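Local coordinates for protein cytochrome P450 RhF (Acinetobacter radioresistens, PDB 6RO8) that probably inserts oxygen into organic substrates as a heme-thiolate monooxygenase, this chain being the heme domain of a longer protein with a fused iron-sulfur reductase part, at residues H121-R126 and Y376-C381; D32-P37 and Y414-S419; H142-L147 and L173-H178. All coordinates share one frame; numbering follows the deposited sequence.

Interaction 1: residues H121-R126 and Y376-C381. With HEM (protoporphyrin IX containing Fe), chain B.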
loop_
_atom_site.group_PDB
_atom_site.type_symbol
_atom_site.label_atom_id
_atom_site.label_comp_id
_atom_site.label_asym_id
_atom_site.label_seq_id
_atom_site.Cartn_x
_atom_site.Cartn_y
_atom_site.Cartn_z
ATOM N N HIS A 121 7.758 -16.485 -14.689
ATOM C CA HIS A 121 6.491 -16.919 -14.091
ATOM C C HIS A 121 5.826 -15.752 -13.389
ATOM O O HIS A 121 4.597 -15.604 -13.393
ATOM C CB HIS A 121 6.658 -18.082 -13.109
ATOM C CG HIS A 121 7.255 -19.332 -13.692
ATOM N ND1 HIS A 121 7.578 -19.475 -15.027
ATOM C CD2 HIS A 121 7.537 -20.524 -13.104
ATOM C CE1 HIS A 121 8.096 -20.677 -15.216
ATOM N NE2 HIS A 121 8.053 -21.344 -14.075
ATOM N N MET A 122 6.658 -14.904 -12.799
ATOM C CA MET A 122 6.255 -13.561 -12.427
ATOM C C MET A 122 5.913 -12.723 -13.665
ATOM O O MET A 122 4.792 -12.217 -13.790
ATOM C CB MET A 122 7.380 -12.956 -11.585
ATOM C CG MET A 122 7.511 -11.481 -11.489
ATOM S SD MET A 122 6.058 -10.455 -11.282
ATOM C CE MET A 122 6.666 -8.995 -12.100
ATOM N N GLU A 123 6.839 -12.613 -14.622
ATOM C CA GLU A 123 6.571 -11.795 -15.807
ATOM C C GLU A 123 5.581 -12.446 -16.772
ATOM O O GLU A 123 4.727 -11.758 -17.327
ATOM C CB GLU A 123 7.863 -11.477 -16.555
ATOM C CG GLU A 123 8.660 -10.301 -16.013
ATOM C CD GLU A 123 7.868 -9.010 -15.876
ATOM O OE1 GLU A 123 6.756 -8.907 -16.418
ATOM O OE2 GLU A 123 8.369 -8.079 -15.224
ATOM N N ARG A 124 5.713 -13.748 -17.035
ATOM C CA ARG A 124 4.718 -14.460 -17.836
ATOM C C ARG A 124 3.314 -14.199 -17.315
ATOM O O ARG A 124 2.408 -13.882 -18.089
ATOM C CB ARG A 124 4.992 -15.961 -17.829
ATOM C CG ARG A 124 5.075 -16.592 -19.186
ATOM C CD ARG A 124 5.296 -18.077 -19.050
ATOM N NE ARG A 124 6.689 -18.412 -18.796
ATOM C CZ ARG A 124 7.094 -19.518 -18.174
ATOM N NH1 ARG A 124 6.206 -20.407 -17.740
ATOM N NH2 ARG A 124 8.388 -19.753 -18.004
ATOM N N ARG A 125 3.121 -14.305 -15.999
ATOM C CA ARG A 125 1.815 -14.023 -15.410
ATOM C C ARG A 125 1.456 -12.546 -15.539
ATOM O O ARG A 125 0.329 -12.198 -15.908
ATOM C CB ARG A 125 1.806 -14.457 -13.947
ATOM C CG ARG A 125 0.429 -14.637 -13.367
ATOM C CD ARG A 125 0.538 -15.158 -11.951
ATOM N NE ARG A 125 1.076 -16.513 -11.905
ATOM C CZ ARG A 125 1.555 -17.088 -10.805
ATOM N NH1 ARG A 125 1.563 -16.419 -9.661
ATOM N NH2 ARG A 125 2.016 -18.336 -10.848
ATOM N N ARG A 126 2.404 -11.655 -15.237
ATOM C CA ARG A 126 2.153 -10.232 -15.424
ATOM C C ARG A 126 1.921 -9.915 -16.895
ATOM O O ARG A 126 0.868 -9.381 -17.266
ATOM C CB ARG A 126 3.318 -9.403 -14.873
ATOM C CG ARG A 126 3.118 -7.908 -15.096
ATOM C CD ARG A 126 4.105 -7.047 -14.326
ATOM N NE ARG A 126 3.806 -5.627 -14.529
ATOM C CZ ARG A 126 4.083 -4.649 -13.663
ATOM N NH1 ARG A 126 4.682 -4.923 -12.507
ATOM N NH2 ARG A 126 3.762 -3.390 -13.958
ATOM N N TYR A 376 9.780 -0.068 -8.006
ATOM C CA TYR A 376 10.577 0.212 -9.188
ATOM C C TYR A 376 10.906 -1.125 -9.842
ATOM O O TYR A 376 11.162 -2.116 -9.149
ATOM C CB TYR A 376 11.853 0.985 -8.820
ATOM C CG TYR A 376 12.761 1.338 -9.975
ATOM C CD1 TYR A 376 12.580 2.514 -10.691
ATOM C CD2 TYR A 376 13.818 0.509 -10.335
ATOM C CE1 TYR A 376 13.421 2.857 -11.746
ATOM C CE2 TYR A 376 14.669 0.840 -11.398
ATOM C CZ TYR A 376 14.464 2.019 -12.104
ATOM O OH TYR A 376 15.302 2.365 -13.160
ATOM N N GLY A 377 10.864 -1.155 -11.173
ATOM C CA GLY A 377 11.259 -2.346 -11.902
ATOM C C GLY A 377 10.196 -3.416 -12.059
ATOM O O GLY A 377 9.047 -3.129 -12.396
ATOM N N ALA A 378 10.582 -4.665 -11.790
ATOM C CA ALA A 378 9.794 -5.810 -12.237
ATOM C C ALA A 378 8.409 -5.817 -11.612
ATOM O O ALA A 378 7.414 -6.031 -12.318
ATOM C CB ALA A 378 10.537 -7.114 -11.921
ATOM N N HIS A 379 8.325 -5.560 -10.300
ATOM C CA HIS A 379 7.080 -5.639 -9.549
ATOM C C HIS A 379 6.413 -4.278 -9.373
ATOM O O HIS A 379 5.450 -4.167 -8.599
ATOM C CB HIS A 379 7.322 -6.272 -8.179
ATOM C CG HIS A 379 7.652 -7.735 -8.231
ATOM N ND1 HIS A 379 6.691 -8.722 -8.173
ATOM C CD2 HIS A 379 8.841 -8.375 -8.332
ATOM C CE1 HIS A 379 7.274 -9.903 -8.235
ATOM N NE2 HIS A 379 8.576 -9.720 -8.340
ATOM N N GLN A 380 6.881 -3.253 -10.081
ATOM C CA GLN A 380 6.309 -1.920 -9.922
ATOM C C GLN A 380 4.793 -1.943 -10.066
ATOM O O GLN A 380 4.244 -2.595 -10.955
ATOM C CB GLN A 380 6.889 -0.946 -10.931
ATOM C CG GLN A 380 6.469 0.461 -10.596
ATOM C CD GLN A 380 6.642 1.400 -11.739
ATOM O OE1 GLN A 380 5.971 1.281 -12.768
ATOM N NE2 GLN A 380 7.531 2.370 -11.563
ATOM N N CYS A 381 4.133 -1.207 -9.175
ATOM C CA CYS A 381 2.704 -1.341 -8.951
ATOM C C CYS A 381 1.901 -1.257 -10.249
ATOM O O CYS A 381 2.001 -0.281 -11.002
ATOM C CB CYS A 381 2.259 -0.246 -7.993
ATOM S SG CYS A 381 0.509 -0.197 -7.952
HETATM C CHA HEM B . 2.635 -3.770 -6.623
HETATM C CHB HEM B . 2.015 0.210 -3.890
HETATM C CHC HEM B . -2.576 0.692 -5.460
HETATM C CHD HEM B . -2.053 -3.539 -7.791
HETATM C C1A HEM B . 2.878 -2.749 -5.729
HETATM C C2A HEM B . 4.096 -2.516 -4.975
HETATM C C3A HEM B . 3.925 -1.430 -4.229
HETATM C C4A HEM B . 2.586 -0.917 -4.462
HETATM C CMA HEM B . 4.988 -0.837 -3.280
HETATM C CAA HEM B . 5.386 -3.366 -5.031
HETATM C CBA HEM B . 6.342 -2.659 -5.972
HETATM C CGA HEM B . 7.608 -3.447 -6.171
HETATM O O1A HEM B . 7.756 -4.529 -5.552
HETATM O O2A HEM B . 8.463 -2.980 -6.960
HETATM C C1B HEM B . 0.768 0.730 -4.143
HETATM C C2B HEM B . 0.288 2.025 -3.697
HETATM C C3B HEM B . -0.993 2.155 -4.119
HETATM C C4B HEM B . -1.356 0.949 -4.852
HETATM C CMB HEM B . 1.152 3.021 -2.878
HETATM C CAB HEM B . -1.977 3.336 -3.950
HETATM C CBB HEM B . -1.656 4.551 -3.506
HETATM C C1C HEM B . -2.847 -0.416 -6.233
HETATM C C2C HEM B . -4.096 -0.754 -6.893
HETATM C C3C HEM B . -3.917 -1.932 -7.535
HETATM C C4C HEM B . -2.569 -2.366 -7.302
HETATM C CMC HEM B . -5.364 0.126 -6.839
HETATM C CAC HEM B . -4.876 -2.792 -8.404
HETATM C CBC HEM B . -6.148 -2.457 -8.624
HETATM C C1D HEM B . -0.762 -3.990 -7.665
HETATM C C2D HEM B . -0.241 -5.219 -8.216
HETATM C C3D HEM B . 1.049 -5.285 -7.909
HETATM C C4D HEM B . 1.403 -4.095 -7.143
HETATM C CMD HEM B . -1.027 -6.280 -9.016
HETATM C CAD HEM B . 1.974 -6.463 -8.291
HETATM C CBD HEM B . 2.609 -6.274 -9.662
HETATM C CGD HEM B . 3.818 -7.177 -9.773
HETATM O O1D HEM B . 4.098 -7.913 -8.804
HETATM O O2D HEM B . 4.515 -7.162 -10.818
HETATM N NA HEM B . 1.980 -1.764 -5.377
HETATM N NB HEM B . -0.258 0.107 -4.839
HETATM N NC HEM B . -1.946 -1.430 -6.508
HETATM N ND HEM B . 0.270 -3.327 -7.020
HETATM FE FE HEM B . -0.021 -1.595 -5.950
HETATM O O HOH W 1 -0.563 -2.961 -4.179
#
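Arg126 reaches from helix 121-127 to the backbone of Gln380 and to a heme propionate, with its side chain extended from CG to NE. Arg126 NH1 donates to Gln380 O at 2.8 Å, with an N-H...O angle of 147°, and to HEM O2D, also at 2.8 Å. The Gln380 carbonyl lies 16° out of the guanidinium plane and takes a weak second bond from Arg126 NH2 at 3.1 Å that, with the NH1 bond, probably helps hold the turn of the guanidinium. His379 grips the other oxygen of the same propionate: His379 ND1, at the edge of the imidazole, donates to HEM O1D at 2.8 Å. This propionate is therefore held by one residue from each segment.

The loop 376-381 belongs to the cysteine-ligand loop of P450s, with the FxxGxxxCxG signature that begins at Phe374; Cys381 SG binds the heme iron at 2.5 Å, and a water lies on the opposite side of the metal. A type I turn runs from Gly377 to Gln380; His379 CB leaves it pointing away from the helix, but the ring returns to touch Met122.

Met122 packs against one face of that imidazole. CG stands anti to the backbone N (chi1 157°), the chain bends at chi2, and Met122 CE ends over the ring centre, 4.0 Å from the His379 centroid, in a CH-pi contact. SD approaches the same ring obliquely. Met122 CE also lies 4.3 Å from Ala378 CB, and Glu123 comes in beside Ala378. Arg322 NH2 also donates to the heme. Gln380 OE1 bonds to Lys384 NZ.

Interaction 2: residues D32-P37 and Y414-S419; sequences DMFAVP and YLANTS
Phe34 carries most of the contact with the loop 414-419, reaching across from a type I turn that runs from Asp32 to Ala35. From CB the first torsion puts CG beside the backbone N and anti to the carbonyl carbon (chi1 -63°), and the ring then extends over to the other backbone. On one side of the ring Phe34 CD1 lies 4.1 Å from Ala416 CB. Further out, CE1 meets the main chain itself: Ala416 O sits at the ring edge, near its plane, 3.6 Å from Phe34 CE1, and Asn417 CA approaches obliquely at about the same separation. At the tip Phe34 CZ is 3.7 Å from Thr418 CG2, a methyl that CE2 also touches.

Met33, the preceding residue, works beside it. Its extended chain crosses the Thr418 side chain at about a right angle, with Met33 SD 3.8 Å from Thr418 CB.

An Asx turn shapes each segment. Asp32 OD1 accepts from Phe34 N at 3.0 Å, while OD2 pairs with Arg204. Asn417 OD1 accepts from Ser419 N and also from Phe420 N, and Phe420 lines the pocket of the bound histidine; Asn417 ND2 donates back to Leu415 O at 2.8 Å. Gln39 NE2 bonds to the carbonyls of both Met33 and Asn417, tying the two segments together through a third residue.

With no direct hydrogen bond across it, the contact depends on shape: the Phe34 ring and the Met33 thioether pack on the Thr418 side chain, Ala416 CB and the main chain at Ala416 and Asn417, while the polar groups shape the backbones that present them.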
loop_
_atom_site.group_PDB
_atom_site.type_symbol
_atom_site.label_atom_id
_atom_site.label_comp_id
_atom_site.label_asym_id
_atom_site.label_seq_id
_atom_site.Cartn_x
_atom_site.Cartn_y
_atom_site.Cartn_z
ATOM N N ASP A 32 13.075 -0.763 16.309
ATOM C CA ASP A 32 11.751 -1.376 16.332
ATOM C C ASP A 32 10.759 -0.488 15.585
ATOM O O ASP A 32 10.459 0.632 16.022
ATOM C CB ASP A 32 11.292 -1.606 17.770
ATOM C CG ASP A 32 10.050 -2.468 17.856
ATOM O OD1 ASP A 32 9.460 -2.793 16.804
ATOM O OD2 ASP A 32 9.669 -2.838 18.983
ATOM N N MET A 33 10.217 -1.012 14.484
ATOM C CA MET A 33 9.232 -0.254 13.719
ATOM C C MET A 33 7.934 -0.018 14.496
ATOM O O MET A 33 7.187 0.907 14.161
ATOM C CB MET A 33 8.950 -0.954 12.395
ATOM C CG MET A 33 10.076 -0.752 11.422
ATOM S SD MET A 33 9.839 -1.687 9.906
ATOM C CE MET A 33 11.040 -0.944 8.794
ATOM N N PHE A 34 7.658 -0.790 15.540
ATOM C CA PHE A 34 6.456 -0.552 16.322
ATOM C C PHE A 34 6.691 0.408 17.482
ATOM O O PHE A 34 5.751 0.721 18.217
ATOM C CB PHE A 34 5.883 -1.887 16.803
ATOM C CG PHE A 34 5.443 -2.776 15.678
ATOM C CD1 PHE A 34 4.194 -2.620 15.108
ATOM C CD2 PHE A 34 6.295 -3.755 15.170
ATOM C CE1 PHE A 34 3.791 -3.430 14.041
ATOM C CE2 PHE A 34 5.896 -4.567 14.107
ATOM C CZ PHE A 34 4.646 -4.402 13.538
ATOM N N ALA A 35 7.907 0.918 17.637
ATOM C CA ALA A 35 8.149 1.923 18.651
ATOM C C ALA A 35 7.637 3.283 18.169
ATOM O O ALA A 35 7.293 3.468 17.001
ATOM C CB ALA A 35 9.633 1.979 18.995
ATOM N N VAL A 36 7.599 4.240 19.102
ATOM C CA VAL A 36 6.935 5.508 18.826
ATOM C C VAL A 36 7.536 6.281 17.640
ATOM O O VAL A 36 6.770 6.800 16.842
ATOM C CB VAL A 36 6.922 6.391 20.122
ATOM C CG1 VAL A 36 6.391 7.781 19.799
ATOM C CG2 VAL A 36 6.094 5.723 21.205
ATOM N N PRO A 37 8.867 6.395 17.536
ATOM C CA PRO A 37 9.391 7.265 16.450
ATOM C C PRO A 37 8.985 6.814 15.067
ATOM O O PRO A 37 8.442 7.630 14.311
ATOM C CB PRO A 37 10.910 7.206 16.657
ATOM C CG PRO A 37 11.075 6.749 18.072
ATOM C CD PRO A 37 9.944 5.833 18.348
ATOM N N TYR A 414 -2.662 5.877 13.912
ATOM C CA TYR A 414 -2.258 5.010 12.808
ATOM C C TYR A 414 -2.276 3.567 13.269
ATOM O O TYR A 414 -1.720 3.236 14.325
ATOM C CB TYR A 414 -0.863 5.377 12.264
ATOM C CG TYR A 414 -0.797 6.813 11.803
ATOM C CD1 TYR A 414 -0.520 7.836 12.708
ATOM C CD2 TYR A 414 -1.056 7.156 10.484
ATOM C CE1 TYR A 414 -0.483 9.150 12.316
ATOM C CE2 TYR A 414 -1.025 8.483 10.078
ATOM C CZ TYR A 414 -0.739 9.480 11.002
ATOM O OH TYR A 414 -0.707 10.806 10.629
ATOM N N LEU A 415 -2.920 2.713 12.479
ATOM C CA LEU A 415 -2.825 1.268 12.679
ATOM C C LEU A 415 -1.364 0.834 12.700
ATOM O O LEU A 415 -0.627 1.030 11.727
ATOM C CB LEU A 415 -3.576 0.533 11.567
ATOM C CG LEU A 415 -3.802 -0.952 11.855
ATOM C CD1 LEU A 415 -4.828 -1.145 12.993
ATOM C CD2 LEU A 415 -4.223 -1.680 10.582
ATOM N N ALA A 416 -0.935 0.262 13.817
ATOM C CA ALA A 416 0.485 -0.032 13.993
ATOM C C ALA A 416 0.873 -1.207 13.107
ATOM O O ALA A 416 0.412 -2.332 13.311
ATOM C CB ALA A 416 0.794 -0.317 15.455
ATOM N N ASN A 417 1.698 -0.936 12.102
ATOM C CA ASN A 417 2.206 -1.967 11.213
ATOM C C ASN A 417 3.483 -1.402 10.597
ATOM O O ASN A 417 3.867 -0.267 10.871
ATOM C CB ASN A 417 1.144 -2.379 10.179
ATOM C CG ASN A 417 0.978 -1.350 9.067
ATOM O OD1 ASN A 417 1.502 -1.523 7.956
ATOM N ND2 ASN A 417 0.273 -0.273 9.360
ATOM N N THR A 418 4.157 -2.203 9.782
ATOM C CA THR A 418 5.464 -1.800 9.276
ATOM C C THR A 418 5.420 -1.112 7.926
ATOM O O THR A 418 6.339 -0.351 7.621
ATOM C CB THR A 418 6.397 -3.020 9.148
ATOM O OG1 THR A 418 5.907 -3.888 8.106
ATOM C CG2 THR A 418 6.506 -3.742 10.467
ATOM N N SER A 419 4.388 -1.360 7.125
ATOM C CA SER A 419 4.442 -1.106 5.694
ATOM C C SER A 419 3.390 -0.127 5.186
ATOM O O SER A 419 3.656 0.607 4.226
ATOM C CB SER A 419 4.296 -2.429 4.938
ATOM O OG SER A 419 5.492 -3.176 5.101
#

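Interaction 3: residues H142-L147 and L173-H178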
loop_
_atom_site.group_PDB
_atom_site.type_symbol
_atom_site.label_atom_id
_atom_site.label_comp_id
_atom_site.label_asym_id
_atom_site.label_seq_id
_atom_site.Cartn_x
_atom_site.Cartn_y
_atom_site.Cartn_z
ATOM N N HIS A 142 -14.692 7.740 -15.030
ATOM C CA HIS A 142 -16.065 8.236 -15.001
ATOM C C HIS A 142 -16.788 7.731 -13.766
ATOM O O HIS A 142 -17.512 8.479 -13.099
ATOM C CB HIS A 142 -16.821 7.799 -16.262
ATOM C CG HIS A 142 -18.255 8.253 -16.305
ATOM N ND1 HIS A 142 -18.759 9.237 -15.478
ATOM C CD2 HIS A 142 -19.290 7.853 -17.080
ATOM C CE1 HIS A 142 -20.040 9.423 -15.742
ATOM N NE2 HIS A 142 -20.387 8.595 -16.711
ATOM N N PHE A 143 -16.594 6.446 -13.450
ATOM C CA PHE A 143 -17.307 5.828 -12.337
ATOM C C PHE A 143 -16.855 6.418 -11.010
ATOM O O PHE A 143 -17.685 6.715 -10.139
ATOM C CB PHE A 143 -17.079 4.319 -12.391
ATOM C CG PHE A 143 -17.675 3.555 -11.260
ATOM C CD1 PHE A 143 -19.028 3.336 -11.188
ATOM C CD2 PHE A 143 -16.866 3.007 -10.284
ATOM C CE1 PHE A 143 -19.564 2.602 -10.143
ATOM C CE2 PHE A 143 -17.398 2.275 -9.243
ATOM C CZ PHE A 143 -18.740 2.078 -9.168
ATOM N N VAL A 144 -15.539 6.600 -10.844
ATOM C CA VAL A 144 -15.019 7.273 -9.662
ATOM C C VAL A 144 -15.643 8.654 -9.517
ATOM O O VAL A 144 -16.051 9.054 -8.420
ATOM C CB VAL A 144 -13.479 7.352 -9.713
ATOM C CG1 VAL A 144 -12.950 7.949 -8.435
ATOM C CG2 VAL A 144 -12.874 5.964 -9.891
ATOM N N ARG A 145 -15.750 9.402 -10.616
ATOM C CA ARG A 145 -16.240 10.771 -10.495
ATOM C C ARG A 145 -17.704 10.817 -10.079
ATOM O O ARG A 145 -18.102 11.699 -9.311
ATOM C CB ARG A 145 -16.035 11.532 -11.792
ATOM C CG ARG A 145 -15.866 13.019 -11.555
ATOM C CD ARG A 145 -14.683 13.523 -12.346
ATOM N NE ARG A 145 -14.543 12.833 -13.625
ATOM C CZ ARG A 145 -13.448 12.856 -14.380
ATOM N NH1 ARG A 145 -12.373 13.530 -13.981
ATOM N NH2 ARG A 145 -13.427 12.199 -15.537
ATOM N N GLU A 146 -18.522 9.887 -10.572
ATOM C CA GLU A 146 -19.908 9.829 -10.115
ATOM C C GLU A 146 -19.972 9.547 -8.621
ATOM O O GLU A 146 -20.756 10.170 -7.895
ATOM C CB GLU A 146 -20.680 8.759 -10.887
ATOM C CG GLU A 146 -21.017 9.117 -12.320
ATOM C CD GLU A 146 -22.069 10.209 -12.430
ATOM O OE1 GLU A 146 -23.247 9.958 -12.066
ATOM O OE2 GLU A 146 -21.720 11.320 -12.892
ATOM N N LEU A 147 -19.137 8.623 -8.139
ATOM C CA LEU A 147 -19.181 8.252 -6.731
ATOM C C LEU A 147 -18.833 9.439 -5.846
ATOM O O LEU A 147 -19.536 9.732 -4.871
ATOM C CB LEU A 147 -18.227 7.080 -6.463
ATOM C CG LEU A 147 -18.670 5.707 -6.973
ATOM C CD1 LEU A 147 -17.705 4.639 -6.507
ATOM C CD2 LEU A 147 -20.081 5.405 -6.494
ATOM N N LEU A 173 -12.822 1.160 -2.137
ATOM C CA LEU A 173 -13.336 -0.202 -2.045
ATOM C C LEU A 173 -14.302 -0.501 -3.187
ATOM O O LEU A 173 -14.121 -1.472 -3.930
ATOM C CB LEU A 173 -14.022 -0.411 -0.699
ATOM C CG LEU A 173 -14.657 -1.801 -0.543
ATOM C CD1 LEU A 173 -13.608 -2.892 -0.777
ATOM C CD2 LEU A 173 -15.320 -1.992 0.828
ATOM N N MET A 174 -15.329 0.338 -3.353
ATOM C CA MET A 174 -16.301 0.121 -4.417
ATOM C C MET A 174 -15.644 0.101 -5.789
ATOM O O MET A 174 -15.955 -0.754 -6.627
ATOM C CB MET A 174 -17.361 1.206 -4.373
ATOM C CG MET A 174 -18.532 0.879 -3.522
ATOM S SD MET A 174 -19.471 2.395 -3.442
ATOM C CE MET A 174 -18.800 3.131 -1.955
ATOM N N VAL A 175 -14.758 1.057 -6.052
ATOM C CA VAL A 175 -14.041 1.080 -7.321
ATOM C C VAL A 175 -13.314 -0.250 -7.530
ATOM O O VAL A 175 -13.419 -0.882 -8.597
ATOM C CB VAL A 175 -13.087 2.291 -7.353
ATOM C CG1 VAL A 175 -12.160 2.232 -8.542
ATOM C CG2 VAL A 175 -13.910 3.600 -7.355
ATOM N N ALA A 176 -12.623 -0.726 -6.483
ATOM C CA ALA A 176 -11.880 -1.983 -6.578
ATOM C C ALA A 176 -12.791 -3.146 -6.958
ATOM O O ALA A 176 -12.549 -3.843 -7.953
ATOM C CB ALA A 176 -11.165 -2.270 -5.257
ATOM N N LEU A 177 -13.828 -3.389 -6.150
ATOM C CA LEU A 177 -14.810 -4.417 -6.479
ATOM C C LEU A 177 -15.236 -4.314 -7.933
ATOM O O LEU A 177 -15.286 -5.320 -8.644
ATOM C CB LEU A 177 -16.027 -4.291 -5.568
ATOM C CG LEU A 177 -15.703 -4.475 -4.101
ATOM C CD1 LEU A 177 -16.933 -4.148 -3.275
ATOM C CD2 LEU A 177 -15.280 -5.889 -3.914
ATOM N N HIS A 178 -15.502 -3.093 -8.400
ATOM C CA HIS A 178 -15.971 -2.907 -9.770
ATOM C C HIS A 178 -14.873 -3.188 -10.784
ATOM O O HIS A 178 -15.133 -3.804 -11.821
ATOM C CB HIS A 178 -16.521 -1.494 -9.946
ATOM C CG HIS A 178 -17.297 -1.311 -11.205
ATOM N ND1 HIS A 178 -18.536 -1.882 -11.403
ATOM C CD2 HIS A 178 -17.010 -0.629 -12.339
ATOM C CE1 HIS A 178 -18.979 -1.558 -12.605
ATOM N NE2 HIS A 178 -18.073 -0.795 -13.192
#
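Met174 opens the contact on helix 170-179, its CB lying 4.1 Å from Leu147 CD1, with SD close to the same methyl. The two side chains pass at a slant.

Val175 comes next and lies across from Val144 at the nearest backbone approach, 6.7 Å between Val144 CA and Val175 CA. Val175 CG2 meets Val144 CG2 at 3.6 Å, the two side chains crossing at about a right angle, and the same Val175 methyl reaches Leu147 CD1 at 4.0 Å. Val175 CG1 also touches Val144 CG2. Val175 CA lies at the edge of the Phe143 ring, 4.0 Å from Phe143 CE2, so backbone and branch both serve as packing surface.

One turn on from Met174, His178 ends the row with a stack. Its imidazole lies face to face with the Phe143 ring, centroids 4.5 Å apart and planes inclined by 22°; CD2 of the histidine stands over the centre of the phenyl, whereas Phe143 CZ is offset toward the rim of the imidazole. On the opposite face Leu147 CG stands toward the rim of the phenyl, placed there by a first torsion that sets it anti to its own carbonyl carbon (chi1 -73°). The His178 ring also meets that of His140, the two planes steeply inclined.

The segments 142-147 and 173-178 run roughly antiparallel, at 149°, their axes 10.5 Å apart at closest approach; this matches helices D and E of the P450 core. Helix 384-401 packs on Val144 and Val175, and helix 187-202 reaches Met174 through Met187.

How the interactions relate
The three contacts are separate, with no atoms touching between them. Interaction 1 is the one that meets the heme directly, through its iron and both propionates. Interaction 3 lies about 25 Å away between centres, with the Val175 side chain about 7 Å from the heme, and helix 134-155 directly follows helix 121-127 in the chain. Interaction 2 is on the other side of the chain's centre from both, about 28 Å from interaction 1 and about 31 Å from interaction 3 between centres; the nearest atoms are about 12 Å and about 15 Å apart. Its Asn417 side chain is about 9 Å from the bound histidine and about 12 Å from the heme.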